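Local coordinates for protein subtilase cytotoxin, subunit B (Escherichia coli, PDB 3DWA) that forms the pentameric B subunit of an AB5 toxin and probably binds cell-surface glycans, including a non-human one, to bring the toxic A subunit to host cells, at residues 2-13 against 106-117; 42-53 against 76-84. All coordinates share one frame; numbering follows the deposited sequence.

Contact 1: 2-13 against 106-117; sequences WTGDARDGMFSG and STECFGPDRKKN
Arg114 reaches from the C-terminal arm into the curl made by residues 2-9 and does most of the joining. Its chain is extended as far as NE, with CG anti to the backbone N (chi1 -176°), which carries the guanidinium past several backbone carbonyls. NH1 donates to Thr3 O at 3.1 Å; the bond is nearly straight (161°) and lies near the guanidinium plane, yet it meets the carbonyl from above its own plane. Trp2 O sits 3.0 Å from the same NH1. On the other flank NE gives a weak bond to Asp8 O, while its stronger partner is Tyr78 O. Arg7 runs alongside, pointing the same way; the two like charges are bridged by Glu79, whose OE2 forms salt bridges with both. Water 1 links Arg114 NH2 to Asp5 OD2, and that carboxylate atom also receives Trp2 N, fixing the type I turn from Trp2 to Asp5.

Next to the arginine, Pro112 CB presses on Trp2 CZ2 (3.9 Å), and Gly4, having no side chain, lets Pro112 CG come to 3.6 Å from its CA. Selenomethionine Met10 lays CG 3.3 Å from Arg114 O and brings its methyl CE to Asp113 OD1 and Lys115 NZ. Farther along, Ser12 CB rests against Cys109 SG, which is held by its disulfide to Cys103.

Thr3 OG1 bonds to Val98 O in its own chain and to Gln23 N of a neighbouring subunit, whose Tyr29 OH takes Trp2 NE1. Paired terminal arms beside strand 73-79 thus form part of the pentameric B-subunit ring of an AB5 toxin.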
loop_
_atom_site.group_PDB
_atom_site.type_symbol
_atom_site.label_atom_id
_atom_site.label_comp_id
_atom_site.label_asym_id
_atom_site.label_seq_id
_atom_site.Cartn_x
_atom_site.Cartn_y
_atom_site.Cartn_z
ATOM N N TRP C 2 23.107 8.228 -10.495
ATOM C CA TRP C 2 22.404 8.857 -9.428
ATOM C C TRP C 2 21.439 9.834 -10.051
ATOM O O TRP C 2 21.785 10.542 -10.999
ATOM C CB TRP C 2 23.377 9.539 -8.457
ATOM C CG TRP C 2 22.713 10.382 -7.384
ATOM C CD1 TRP C 2 21.595 10.057 -6.666
ATOM C CD2 TRP C 2 23.142 11.645 -6.901
ATOM N NE1 TRP C 2 21.302 11.051 -5.782
ATOM C CE2 TRP C 2 22.233 12.040 -5.904
ATOM C CE3 TRP C 2 24.203 12.510 -7.239
ATOM C CZ2 TRP C 2 22.331 13.259 -5.231
ATOM C CZ3 TRP C 2 24.309 13.717 -6.560
ATOM C CH2 TRP C 2 23.390 14.082 -5.573
ATOM N N THR C 3 20.217 9.828 -9.524
ATOM C CA THR C 3 19.217 10.840 -9.776
ATOM C C THR C 3 19.803 12.250 -9.867
ATOM O O THR C 3 19.402 12.998 -10.742
ATOM C CB THR C 3 18.128 10.809 -8.666
ATOM O OG1 THR C 3 17.398 9.585 -8.769
ATOM C CG2 THR C 3 17.162 11.998 -8.786
ATOM N N GLY C 4 20.730 12.604 -8.971
ATOM C CA GLY C 4 21.326 13.930 -8.951
ATOM C C GLY C 4 22.573 14.169 -9.792
ATOM O O GLY C 4 23.239 15.200 -9.615
ATOM N N ASP C 5 22.922 13.220 -10.653
ATOM C CA ASP C 5 24.013 13.413 -11.634
ATOM C C ASP C 5 23.809 14.724 -12.425
ATOM O O ASP C 5 22.669 15.071 -12.769
ATOM C CB ASP C 5 24.064 12.234 -12.633
ATOM C CG ASP C 5 24.622 10.922 -12.010
ATOM O OD1 ASP C 5 25.259 10.972 -10.925
ATOM O OD2 ASP C 5 24.378 9.826 -12.594
ATOM N N ALA C 6 24.900 15.435 -12.731
ATOM C CA ALA C 6 24.831 16.639 -13.560
ATOM C C ALA C 6 24.627 16.241 -15.028
ATOM O O ALA C 6 25.595 16.139 -15.804
ATOM C CB ALA C 6 26.109 17.542 -13.343
ATOM N N ARG C 7 23.367 15.973 -15.394
ATOM C CA ARG C 7 22.994 15.408 -16.701
ATOM C C ARG C 7 21.589 15.875 -16.994
ATOM O O ARG C 7 20.943 16.386 -16.109
ATOM C CB ARG C 7 23.016 13.859 -16.684
ATOM C CG ARG C 7 24.407 13.220 -16.681
ATOM C CD ARG C 7 24.368 11.774 -16.196
ATOM N NE ARG C 7 23.558 10.917 -17.086
ATOM C CZ ARG C 7 23.953 10.475 -18.279
ATOM N NH1 ARG C 7 25.157 10.792 -18.757
ATOM N NH2 ARG C 7 23.146 9.711 -19.013
ATOM N N ASP C 8 21.118 15.708 -18.225
ATOM C CA ASP C 8 19.716 15.944 -18.566
ATOM C C ASP C 8 18.850 14.878 -17.834
ATOM O O ASP C 8 19.159 13.672 -17.918
ATOM C CB ASP C 8 19.471 15.788 -20.081
ATOM C CG ASP C 8 20.063 16.933 -20.927
ATOM O OD1 ASP C 8 20.294 18.068 -20.402
ATOM O OD2 ASP C 8 20.279 16.671 -22.144
ATOM N N GLY C 9 17.775 15.267 -17.142
ATOM C CA GLY C 9 17.277 16.626 -16.969
ATOM C C GLY C 9 16.277 16.614 -15.818
ATOM O O GLY C 9 16.036 15.574 -15.175
HETATM N N MSE C 10 15.651 17.746 -15.577
HETATM C CA MSE C 10 14.582 17.807 -14.590
HETATM C C MSE C 10 13.606 18.875 -15.039
HETATM O O MSE C 10 13.972 19.729 -15.834
HETATM C CB MSE C 10 15.154 18.169 -13.226
HETATM C CG MSE C 10 15.932 19.442 -13.279
HETATM SE SE MSE C 10 16.581 19.811 -11.533
HETATM C CE MSE C 10 17.264 21.623 -11.742
ATOM N N PHE C 11 12.362 18.810 -14.563
ATOM C CA PHE C 11 11.400 19.885 -14.789
ATOM C C PHE C 11 10.803 20.190 -13.447
ATOM O O PHE C 11 10.327 19.264 -12.760
ATOM C CB PHE C 11 10.311 19.458 -15.784
ATOM C CG PHE C 11 10.798 19.383 -17.208
ATOM C CD1 PHE C 11 11.057 20.537 -17.926
ATOM C CD2 PHE C 11 11.050 18.176 -17.797
ATOM C CE1 PHE C 11 11.527 20.481 -19.236
ATOM C CE2 PHE C 11 11.518 18.110 -19.108
ATOM C CZ PHE C 11 11.765 19.279 -19.820
ATOM N N SER C 12 10.861 21.465 -13.049
ATOM C CA SER C 12 10.375 21.872 -11.741
ATOM C C SER C 12 9.000 22.479 -11.848
ATOM O O SER C 12 8.632 22.967 -12.949
ATOM C CB SER C 12 11.318 22.860 -11.069
ATOM O OG SER C 12 12.601 22.316 -11.033
ATOM N N GLY C 13 8.264 22.444 -10.716
ATOM C CA GLY C 13 6.890 22.978 -10.612
ATOM C C GLY C 13 5.867 22.373 -11.583
ATOM O O GLY C 13 4.992 23.084 -12.149
ATOM N N SER C 106 7.549 27.410 -8.019
ATOM C CA SER C 106 7.417 26.753 -9.328
ATOM C C SER C 106 8.805 26.341 -9.845
ATOM O O SER C 106 8.918 25.545 -10.759
ATOM C CB SER C 106 6.656 27.646 -10.335
ATOM O OG SER C 106 7.195 28.969 -10.385
ATOM N N THR C 107 9.847 26.852 -9.196
ATOM C CA THR C 107 11.196 26.716 -9.673
ATOM C C THR C 107 12.201 26.181 -8.594
ATOM O O THR C 107 13.226 25.572 -8.942
ATOM C CB THR C 107 11.616 28.082 -10.297
ATOM O OG1 THR C 107 12.656 27.918 -11.267
ATOM C CG2 THR C 107 11.968 29.039 -9.281
ATOM N N GLU C 108 11.865 26.375 -7.319
ATOM C CA GLU C 108 12.648 25.898 -6.184
ATOM C C GLU C 108 12.030 24.628 -5.590
ATOM O O GLU C 108 10.895 24.651 -5.094
ATOM C CB GLU C 108 12.744 26.972 -5.095
ATOM C CG GLU C 108 13.723 28.136 -5.419
ATOM C CD GLU C 108 15.128 27.654 -5.814
ATOM O OE1 GLU C 108 15.697 26.795 -5.084
ATOM O OE2 GLU C 108 15.654 28.135 -6.854
ATOM N N CYS C 109 12.788 23.532 -5.649
ATOM C CA CYS C 109 12.324 22.221 -5.208
ATOM C C CYS C 109 13.355 21.558 -4.306
ATOM O O CYS C 109 14.513 21.970 -4.287
ATOM C CB CYS C 109 11.929 21.341 -6.412
ATOM S SG CYS C 109 10.735 22.227 -7.529
ATOM N N PHE C 110 12.926 20.531 -3.575
ATOM C CA PHE C 110 13.787 19.821 -2.637
ATOM C C PHE C 110 14.660 18.749 -3.321
ATOM O O PHE C 110 14.202 18.013 -4.151
ATOM C CB PHE C 110 12.893 19.207 -1.533
ATOM C CG PHE C 110 13.654 18.496 -0.437
ATOM C CD1 PHE C 110 14.611 19.168 0.319
ATOM C CD2 PHE C 110 13.375 17.155 -0.133
ATOM C CE1 PHE C 110 15.307 18.503 1.331
ATOM C CE2 PHE C 110 14.070 16.479 0.878
ATOM C CZ PHE C 110 15.035 17.167 1.620
ATOM N N GLY C 111 15.916 18.619 -2.973
ATOM C CA GLY C 111 16.671 17.578 -3.637
ATOM C C GLY C 111 17.790 18.127 -4.503
ATOM O O GLY C 111 17.978 19.341 -4.545
ATOM N N PRO C 112 18.505 17.232 -5.211
ATOM C CA PRO C 112 19.582 17.653 -6.085
ATOM C C PRO C 112 19.049 18.277 -7.395
ATOM O O PRO C 112 17.913 18.039 -7.790
ATOM C CB PRO C 112 20.310 16.344 -6.402
ATOM C CG PRO C 112 19.181 15.296 -6.373
ATOM C CD PRO C 112 18.289 15.768 -5.253
ATOM N N ASP C 113 19.909 19.052 -8.046
ATOM C CA ASP C 113 19.744 19.501 -9.422
ATOM C C ASP C 113 20.278 18.492 -10.411
ATOM O O ASP C 113 21.530 18.375 -10.563
ATOM C CB ASP C 113 20.563 20.784 -9.668
ATOM C CG ASP C 113 20.068 21.966 -8.888
ATOM O OD1 ASP C 113 18.871 22.054 -8.561
ATOM O OD2 ASP C 113 20.911 22.844 -8.615
ATOM N N ARG C 114 19.390 17.883 -11.191
ATOM C CA ARG C 114 19.819 17.088 -12.336
ATOM C C ARG C 114 19.882 18.012 -13.566
ATOM O O ARG C 114 18.882 18.215 -14.257
ATOM C CB ARG C 114 18.900 15.878 -12.550
ATOM C CG ARG C 114 19.309 14.920 -13.652
ATOM C CD ARG C 114 18.356 13.714 -13.753
ATOM N NE ARG C 114 18.806 12.752 -14.770
ATOM C CZ ARG C 114 19.753 11.835 -14.566
ATOM N NH1 ARG C 114 20.332 11.723 -13.386
ATOM N NH2 ARG C 114 20.119 11.020 -15.545
ATOM N N LYS C 115 21.068 18.569 -13.822
ATOM C CA LYS C 115 21.283 19.522 -14.908
ATOM C C LYS C 115 22.726 19.419 -15.433
ATOM O O LYS C 115 23.669 19.307 -14.639
ATOM C CB LYS C 115 21.020 20.956 -14.408
ATOM C CG LYS C 115 20.719 21.946 -15.529
ATOM C CD LYS C 115 20.956 23.408 -15.150
ATOM C CE LYS C 115 19.865 23.948 -14.212
ATOM N NZ LYS C 115 18.438 23.599 -14.607
ATOM N N LYS C 116 22.887 19.460 -16.754
ATOM C CA LYS C 116 24.207 19.601 -17.375
ATOM C C LYS C 116 24.886 20.829 -16.846
ATOM O O LYS C 116 24.267 21.882 -16.729
ATOM C CB LYS C 116 24.114 19.730 -18.895
ATOM C CG LYS C 116 23.852 18.427 -19.600
ATOM C CD LYS C 116 24.557 18.380 -20.921
ATOM C CE LYS C 116 23.629 18.615 -22.044
ATOM N NZ LYS C 116 24.262 18.134 -23.309
ATOM N N ASN C 117 26.167 20.684 -16.509
ATOM C CA ASN C 117 26.980 21.839 -16.144
ATOM C C ASN C 117 27.094 22.755 -17.342
ATOM O O ASN C 117 26.877 22.344 -18.473
ATOM C CB ASN C 117 28.360 21.397 -15.660
ATOM C CG ASN C 117 28.306 20.796 -14.274
ATOM O OD1 ASN C 117 28.881 19.735 -13.990
ATOM N ND2 ASN C 117 27.572 21.452 -13.412
HETATM O O HOH W 1 22.394 9.413 -14.201
HETATM O O HOH W 2 20.252 19.775 -18.208
HETATM O O HOH W 3 17.834 19.858 -16.225
#

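Contact 2: 42-53 against 76-84; sequences ISACSMKNSSVW and IYYEPGVWT
Trp83 packs against strand 42-47 of a curled antiparallel sheet, the core of the OB-like fold known from AB5 B subunits. Strands 42-47 and 76-79 are not hydrogen-bonded partners here: their axes pass 7.8 Å apart at 71°, so side chains fill the gap between them.

Aromatic contacts dominate. The indole of Trp83 takes the methyl of selenomethionine Met47 over one face, CE lying 4.0 Å from the centroid of the six-membered ring in a CH-pi contact, with SE oblique to the same ring in a Met-aromatic contact. The chain bends at chi3 (-41°), and this turns CE back over the indole; a long, unbranched, flexible side chain can fold over the ring in this way. The opposite face is covered by Val82 CG1, and Ser50 CB, small enough to sit close, meets the ring edge. Cys45 adds an oblique sulfur-aromatic contact while its disulfide to Cys31 ties this strand to strand 27-35.

Purely apolar packing occupies the crossing itself. Ile42 CD1 lies over one face of the Tyr78 ring, 4.2 Å from its centroid. Ala44, whose short side chain allows the strands to approach, meets both Ile76 CG2 and Tyr78 CB.

Polar contacts are few. Trp83 NE1 makes a weak bond to Cys45 O (3.4 Å) and another weak one to Asn95 O. In Glu79, OE2 is taken up by two arginines, which would favour the charged form of the carboxylate, and OE1 serves Trp53. Ring and carboxylate planes are steeply inclined to each other, and Trp53 NE1 reaches Glu79 OE1 at 3.1 Å in an almost straight bond (176°), within the indole plane but above that of the carboxylate.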
loop_
_atom_site.group_PDB
_atom_site.type_symbol
_atom_site.label_atom_id
_atom_site.label_comp_id
_atom_site.label_asym_id
_atom_site.label_seq_id
_atom_site.Cartn_x
_atom_site.Cartn_y
_atom_site.Cartn_z
ATOM N N ILE C 42 5.685 17.444 -20.013
ATOM C CA ILE C 42 6.802 16.506 -19.860
ATOM C C ILE C 42 6.175 15.113 -19.611
ATOM O O ILE C 42 5.121 15.009 -18.969
ATOM C CB ILE C 42 7.764 16.962 -18.681
ATOM C CG1 ILE C 42 8.780 15.871 -18.231
ATOM C CG2 ILE C 42 6.949 17.412 -17.446
ATOM C CD1 ILE C 42 9.900 15.537 -19.249
ATOM N N SER C 43 6.791 14.071 -20.157
ATOM C CA SER C 43 6.352 12.703 -19.950
ATOM C C SER C 43 7.598 11.938 -19.533
ATOM O O SER C 43 8.704 12.264 -19.948
ATOM C CB SER C 43 5.800 12.045 -21.224
ATOM O OG SER C 43 4.688 12.738 -21.784
ATOM N N ALA C 44 7.390 10.929 -18.709
ATOM C CA ALA C 44 8.449 10.045 -18.267
ATOM C C ALA C 44 7.804 8.734 -17.808
ATOM O O ALA C 44 6.746 8.774 -17.180
ATOM C CB ALA C 44 9.217 10.725 -17.108
ATOM N N CYS C 45 8.421 7.589 -18.137
ATOM C CA CYS C 45 7.962 6.267 -17.724
ATOM C C CYS C 45 8.954 5.533 -16.796
ATOM O O CYS C 45 10.153 5.696 -16.921
ATOM C CB CYS C 45 7.729 5.343 -18.942
ATOM S SG CYS C 45 6.761 6.105 -20.240
ATOM N N SER C 46 8.436 4.692 -15.903
ATOM C CA SER C 46 9.274 3.770 -15.142
ATOM C C SER C 46 8.823 2.337 -15.490
ATOM O O SER C 46 7.615 2.049 -15.581
ATOM C CB SER C 46 9.152 4.057 -13.634
ATOM O OG SER C 46 9.876 3.114 -12.838
HETATM N N MSE C 47 9.795 1.458 -15.706
HETATM C CA MSE C 47 9.542 0.065 -15.975
HETATM C C MSE C 47 10.200 -0.803 -14.908
HETATM O O MSE C 47 11.341 -0.548 -14.497
HETATM C CB MSE C 47 10.088 -0.323 -17.341
HETATM C CG MSE C 47 9.886 -1.801 -17.706
HETATM SE SE MSE C 47 10.320 -1.913 -19.612
HETATM C CE MSE C 47 9.450 -0.232 -20.246
ATOM N N LYS C 48 9.464 -1.811 -14.447
ATOM C CA LYS C 48 9.947 -2.680 -13.378
ATOM C C LYS C 48 11.009 -3.643 -13.921
ATOM O O LYS C 48 10.832 -4.202 -14.991
ATOM C CB LYS C 48 8.774 -3.457 -12.776
ATOM C CG LYS C 48 9.077 -4.158 -11.472
ATOM C CD LYS C 48 7.839 -4.915 -11.014
ATOM C CE LYS C 48 8.023 -5.732 -9.745
ATOM N NZ LYS C 48 6.826 -6.674 -9.580
ATOM N N ASN C 49 12.089 -3.837 -13.165
ATOM C CA ASN C 49 13.224 -4.689 -13.588
ATOM C C ASN C 49 13.854 -4.335 -14.954
ATOM O O ASN C 49 14.499 -5.172 -15.581
ATOM C CB ASN C 49 12.832 -6.188 -13.606
ATOM C CG ASN C 49 12.206 -6.666 -12.284
ATOM O OD1 ASN C 49 11.186 -7.393 -12.288
ATOM N ND2 ASN C 49 12.803 -6.263 -11.162
ATOM N N SER C 50 13.652 -3.115 -15.428
ATOM C CA SER C 50 14.283 -2.671 -16.677
ATOM C C SER C 50 15.815 -2.681 -16.521
ATOM O O SER C 50 16.378 -3.303 -15.579
ATOM C CB SER C 50 13.829 -1.239 -17.001
ATOM O OG SER C 50 14.288 -0.306 -16.020
ATOM N N SER C 51 16.472 -1.968 -17.435
ATOM C CA SER C 51 17.852 -1.564 -17.305
ATOM C C SER C 51 18.116 -0.897 -15.947
ATOM O O SER C 51 17.779 -1.458 -14.907
ATOM C CB SER C 51 18.234 -0.632 -18.480
ATOM O OG SER C 51 19.618 -0.256 -18.463
ATOM N N VAL C 52 18.717 0.289 -15.964
ATOM C CA VAL C 52 19.406 0.837 -14.789
ATOM C C VAL C 52 18.497 1.539 -13.742
ATOM O O VAL C 52 18.801 1.511 -12.553
ATOM C CB VAL C 52 20.661 1.654 -15.245
ATOM C CG1 VAL C 52 20.564 1.999 -16.757
ATOM C CG2 VAL C 52 20.900 2.900 -14.412
ATOM N N TRP C 53 17.367 2.100 -14.172
ATOM C CA TRP C 53 16.398 2.729 -13.238
ATOM C C TRP C 53 15.235 1.812 -12.751
ATOM O O TRP C 53 14.331 2.275 -12.028
ATOM C CB TRP C 53 15.845 4.031 -13.837
ATOM C CG TRP C 53 16.931 4.935 -14.299
ATOM C CD1 TRP C 53 17.328 5.145 -15.605
ATOM C CD2 TRP C 53 17.801 5.725 -13.484
ATOM N NE1 TRP C 53 18.374 6.046 -15.644
ATOM C CE2 TRP C 53 18.686 6.420 -14.362
ATOM C CE3 TRP C 53 17.891 5.963 -12.109
ATOM C CZ2 TRP C 53 19.647 7.311 -13.899
ATOM C CZ3 TRP C 53 18.871 6.848 -11.646
ATOM C CH2 TRP C 53 19.715 7.527 -12.544
ATOM N N ILE C 76 10.058 16.634 -11.573
ATOM C CA ILE C 76 10.237 15.360 -12.243
ATOM C C ILE C 76 11.680 15.290 -12.691
ATOM O O ILE C 76 12.153 16.189 -13.390
ATOM C CB ILE C 76 9.252 15.196 -13.470
ATOM C CG1 ILE C 76 7.896 14.634 -13.001
ATOM C CG2 ILE C 76 9.724 14.134 -14.433
ATOM C CD1 ILE C 76 7.120 15.514 -12.122
ATOM N N TYR C 77 12.377 14.231 -12.274
ATOM C CA TYR C 77 13.734 13.914 -12.738
ATOM C C TYR C 77 13.683 12.811 -13.753
ATOM O O TYR C 77 13.077 11.764 -13.505
ATOM C CB TYR C 77 14.567 13.384 -11.595
ATOM C CG TYR C 77 14.851 14.331 -10.488
ATOM C CD1 TYR C 77 16.020 15.095 -10.482
ATOM C CD2 TYR C 77 13.976 14.446 -9.405
ATOM C CE1 TYR C 77 16.295 15.962 -9.397
ATOM C CE2 TYR C 77 14.245 15.290 -8.346
ATOM C CZ TYR C 77 15.416 16.034 -8.344
ATOM O OH TYR C 77 15.642 16.874 -7.288
ATOM N N TYR C 78 14.329 13.021 -14.903
ATOM C CA TYR C 78 14.190 12.098 -16.017
ATOM C C TYR C 78 15.533 11.863 -16.733
ATOM O O TYR C 78 16.457 12.654 -16.628
ATOM C CB TYR C 78 13.097 12.602 -17.000
ATOM C CG TYR C 78 13.540 13.829 -17.804
ATOM C CD1 TYR C 78 14.097 13.684 -19.063
ATOM C CD2 TYR C 78 13.444 15.110 -17.273
ATOM C CE1 TYR C 78 14.542 14.788 -19.797
ATOM C CE2 TYR C 78 13.879 16.238 -17.995
ATOM C CZ TYR C 78 14.439 16.058 -19.249
ATOM O OH TYR C 78 14.863 17.137 -19.983
ATOM N N GLU C 79 15.617 10.765 -17.463
ATOM C CA GLU C 79 16.742 10.523 -18.337
ATOM C C GLU C 79 16.249 10.236 -19.754
ATOM O O GLU C 79 15.556 9.259 -19.964
ATOM C CB GLU C 79 17.587 9.377 -17.842
ATOM C CG GLU C 79 18.583 8.987 -18.859
ATOM C CD GLU C 79 19.804 8.424 -18.256
ATOM O OE1 GLU C 79 19.879 7.170 -18.141
ATOM O OE2 GLU C 79 20.664 9.254 -17.867
ATOM N N PRO C 80 16.615 11.097 -20.728
ATOM C CA PRO C 80 16.155 10.884 -22.130
ATOM C C PRO C 80 16.761 9.633 -22.792
ATOM O O PRO C 80 17.820 9.146 -22.360
ATOM C CB PRO C 80 16.612 12.152 -22.879
ATOM C CG PRO C 80 17.345 13.037 -21.866
ATOM C CD PRO C 80 17.475 12.288 -20.548
ATOM N N GLY C 81 16.097 9.111 -23.821
ATOM C CA GLY C 81 16.663 8.039 -24.643
ATOM C C GLY C 81 16.774 6.664 -24.003
ATOM O O GLY C 81 17.406 5.765 -24.567
ATOM N N VAL C 82 16.144 6.480 -22.840
ATOM C CA VAL C 82 16.246 5.199 -22.133
ATOM C C VAL C 82 15.417 4.115 -22.816
ATOM O O VAL C 82 15.908 3.009 -23.037
ATOM C CB VAL C 82 15.935 5.323 -20.609
ATOM C CG1 VAL C 82 16.049 3.973 -19.916
ATOM C CG2 VAL C 82 16.902 6.287 -19.963
ATOM N N TRP C 83 14.174 4.424 -23.174
ATOM C CA TRP C 83 13.325 3.425 -23.838
ATOM C C TRP C 83 13.592 3.491 -25.338
ATOM O O TRP C 83 13.764 4.590 -25.872
ATOM C CB TRP C 83 11.839 3.631 -23.484
ATOM C CG TRP C 83 11.677 3.911 -21.989
ATOM C CD1 TRP C 83 11.178 5.038 -21.417
ATOM C CD2 TRP C 83 12.076 3.057 -20.910
ATOM N NE1 TRP C 83 11.220 4.934 -20.044
ATOM C CE2 TRP C 83 11.779 3.734 -19.708
ATOM C CE3 TRP C 83 12.646 1.773 -20.840
ATOM C CZ2 TRP C 83 12.051 3.182 -18.451
ATOM C CZ3 TRP C 83 12.911 1.235 -19.593
ATOM C CH2 TRP C 83 12.611 1.942 -18.416
ATOM N N THR C 84 13.630 2.330 -25.999
ATOM C CA THR C 84 14.106 2.250 -27.400
ATOM C C THR C 84 13.103 1.649 -28.397
ATOM O O THR C 84 13.138 1.985 -29.588
ATOM C CB THR C 84 15.482 1.530 -27.536
ATOM O OG1 THR C 84 15.383 0.199 -27.037
ATOM C CG2 THR C 84 16.548 2.248 -26.753
#

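The two contacts lie about 15 Å apart, centre to centre, and are nested along the chain: residues 42-53 and 76-84 both fall within the span closed when 2-13 meets 106-117. They share one sheet, for strand 10-12 of contact 1 pairs antiparallel with strand 73-79 of contact 2. Polar ties join them as well, through the carboxylate of Glu79 and, probably, between Tyr77 OH and Pro112 O, while Phe11 packs against Ile42 and Tyr78. Contact 2 is buried nearer the middle of the subunit; contact 1 brings the two chain termini together along its side. Both touch the second subunit, so core and terminal arms meet at one interface of the pentamer.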